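Local coordinates for protein acarbose Kinase Mak1 (Uncultured bacterium, PDB 6WB4) that probably phosphorylates the antidiabetic drug acarbose with ATP, as a pfkB-family carbohydrate kinase from the human microbiome that confers resistance to it, at residues 175-180 with 196-201. Sequence-based numbering, arbitrary orientation.
Sequences RSTSTD and YGADYV
T177 and D199 grip each other by both backbone and side chain. OD2 of D199 takes the backbone N-H of T177 on its anti lone pair, with N to OD2 at 2.9 Å, and also receives a weak bond from T177 OG1. That same hydroxyl oxygen accepts the backbone N-H of D199, OG1 to N 3.1 Å at an angle of 152°. What lets OG1 do both is its torsion: with chi1 at 52° it sits between its own N and carbonyl carbon, facing the loop that leads into Y200. The other carboxylate oxygen, OD1, is held in a salt bridge by R223, so the acid has partners on both oxygens and its negative charge is probably well compensated.

From here the strands run parallel. Y200 N donates to T177 O at 2.9 Å, and two residues further along the first strand, T179 N donates to the carbonyl O of the same Y200, 3.2 Å away and nearly in line with its C=O bond. On the sheet face shared by S178 and Y200, the tyrosine ring reaches back along the first strand, and its OH ends 3.4 Å from S176 CB. CB of D199 lies over one ring face, toward the rim, while the rings of H154 and F226 lie almost parallel to that of Y200. S176 OG and S178 OG turn instead to histidines of strand 152-157, H154 and H156. On the other face, T179 puts CG2 against the methyl of A198, CB to CG2 3.8 Å; its OG1 bonds to V157 O.

Helix 163-172 packs on T177, and helix 265-280 on S178 and, through Y277 edge-to-face, on Y200; the two parallel strands are neighbours in a beta-alpha-beta unit of the central sheet of the ribokinase-like (pfkB) fold.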
loop_
_atom_site.group_PDB
_atom_site.type_symbol
_atom_site.label_atom_id
_atom_site.label_comp_id
_atom_site.label_asym_id
_atom_site.label_seq_id
_atom_site.Cartn_x
_atom_site.Cartn_y
_atom_site.Cartn_z
ATOM N N ARG B 175 -38.644 -0.425 -2.133
ATOM C CA ARG B 175 -37.721 0.682 -2.371
ATOM C C ARG B 175 -37.266 0.649 -3.819
ATOM O O ARG B 175 -37.165 -0.429 -4.419
ATOM C CB ARG B 175 -36.503 0.611 -1.445
ATOM C CG ARG B 175 -36.841 0.488 0.026
ATOM C CD ARG B 175 -37.738 1.640 0.459
ATOM N NE ARG B 175 -37.953 1.661 1.902
ATOM C CZ ARG B 175 -38.701 2.562 2.529
ATOM N NH1 ARG B 175 -39.311 3.514 1.834
ATOM N NH2 ARG B 175 -38.835 2.514 3.847
ATOM N N SER B 176 -37.014 1.824 -4.395
ATOM C CA SER B 176 -36.384 1.869 -5.711
ATOM C C SER B 176 -34.912 1.517 -5.516
ATOM O O SER B 176 -34.299 1.840 -4.488
ATOM C CB SER B 176 -36.535 3.237 -6.375
ATOM O OG SER B 176 -35.893 4.237 -5.602
ATOM N N THR B 177 -34.350 0.842 -6.504
ATOM C CA THR B 177 -33.015 0.306 -6.380
ATOM C C THR B 177 -32.160 0.710 -7.566
ATOM O O THR B 177 -32.676 0.976 -8.652
ATOM C CB THR B 177 -33.063 -1.230 -6.243
ATOM O OG1 THR B 177 -33.855 -1.784 -7.308
ATOM C CG2 THR B 177 -33.708 -1.617 -4.914
ATOM N N SER B 178 -30.853 0.782 -7.343
ATOM C CA SER B 178 -29.907 1.006 -8.426
ATOM C C SER B 178 -28.674 0.146 -8.197
ATOM O O SER B 178 -28.484 -0.394 -7.099
ATOM C CB SER B 178 -29.531 2.488 -8.531
ATOM O OG SER B 178 -28.892 2.945 -7.350
ATOM N N THR B 179 -27.861 -0.014 -9.238
ATOM C CA THR B 179 -26.592 -0.720 -9.110
ATOM C C THR B 179 -25.649 -0.319 -10.240
ATOM O O THR B 179 -26.090 0.101 -11.308
ATOM C CB THR B 179 -26.763 -2.261 -9.132
ATOM O OG1 THR B 179 -25.506 -2.888 -8.841
ATOM C CG2 THR B 179 -27.255 -2.738 -10.500
ATOM N N ASP B 180 -24.348 -0.466 -10.008
ATOM C CA ASP B 180 -23.361 -0.112 -11.015
ATOM C C ASP B 180 -22.563 -1.359 -11.387
ATOM O O ASP B 180 -21.719 -1.818 -10.624
ATOM C CB ASP B 180 -22.438 0.989 -10.501
ATOM C CG ASP B 180 -21.540 1.560 -11.585
ATOM O OD1 ASP B 180 -21.424 0.944 -12.666
ATOM O OD2 ASP B 180 -20.930 2.622 -11.343
ATOM N N TYR B 196 -30.484 -7.873 -13.537
ATOM C CA TYR B 196 -31.908 -8.158 -13.741
ATOM C C TYR B 196 -32.742 -7.769 -12.530
ATOM O O TYR B 196 -33.970 -7.873 -12.554
ATOM C CB TYR B 196 -32.139 -9.643 -14.044
ATOM C CG TYR B 196 -31.342 -10.189 -15.207
ATOM C CD1 TYR B 196 -30.921 -9.367 -16.243
ATOM C CD2 TYR B 196 -31.012 -11.536 -15.265
ATOM C CE1 TYR B 196 -30.191 -9.875 -17.305
ATOM C CE2 TYR B 196 -30.284 -12.052 -16.314
ATOM C CZ TYR B 196 -29.875 -11.221 -17.332
ATOM O OH TYR B 196 -29.146 -11.743 -18.376
ATOM N N GLY B 197 -32.080 -7.331 -11.469
ATOM C CA GLY B 197 -32.755 -7.132 -10.202
ATOM C C GLY B 197 -32.936 -5.691 -9.756
ATOM O O GLY B 197 -33.633 -5.437 -8.774
ATOM N N ALA B 198 -32.328 -4.744 -10.465
ATOM C CA ALA B 198 -32.408 -3.351 -10.034
ATOM C C ALA B 198 -33.273 -2.513 -10.963
ATOM O O ALA B 198 -33.390 -2.799 -12.152
ATOM C CB ALA B 198 -31.009 -2.743 -9.925
ATOM N N ASP B 199 -33.858 -1.462 -10.406
ATOM C CA ASP B 199 -34.728 -0.567 -11.160
ATOM C C ASP B 199 -33.905 0.316 -12.094
ATOM O O ASP B 199 -34.286 0.543 -13.242
ATOM C CB ASP B 199 -35.582 0.288 -10.208
ATOM C CG ASP B 199 -36.482 -0.558 -9.309
ATOM O OD1 ASP B 199 -37.250 -1.390 -9.839
ATOM O OD2 ASP B 199 -36.411 -0.414 -8.070
ATOM N N TYR B 200 -32.796 0.847 -11.592
ATOM C CA TYR B 200 -31.937 1.697 -12.406
ATOM C C TYR B 200 -30.573 1.041 -12.543
ATOM O O TYR B 200 -29.845 0.901 -11.562
ATOM C CB TYR B 200 -31.797 3.101 -11.801
ATOM C CG TYR B 200 -33.050 3.616 -11.117
ATOM C CD1 TYR B 200 -34.298 3.511 -11.723
ATOM C CD2 TYR B 200 -32.983 4.202 -9.863
ATOM C CE1 TYR B 200 -35.440 3.972 -11.098
ATOM C CE2 TYR B 200 -34.124 4.666 -9.228
ATOM C CZ TYR B 200 -35.349 4.547 -9.852
ATOM O OH TYR B 200 -36.488 5.001 -9.227
ATOM N N VAL B 201 -30.227 0.636 -13.760
ATOM C CA VAL B 201 -28.981 -0.084 -13.984
ATOM C C VAL B 201 -27.939 0.801 -14.655
ATOM O O VAL B 201 -28.223 1.457 -15.657
ATOM C CB VAL B 201 -29.209 -1.345 -14.853
ATOM C CG1 VAL B 201 -27.884 -2.061 -15.163
ATOM C CG2 VAL B 201 -30.226 -2.282 -14.193
#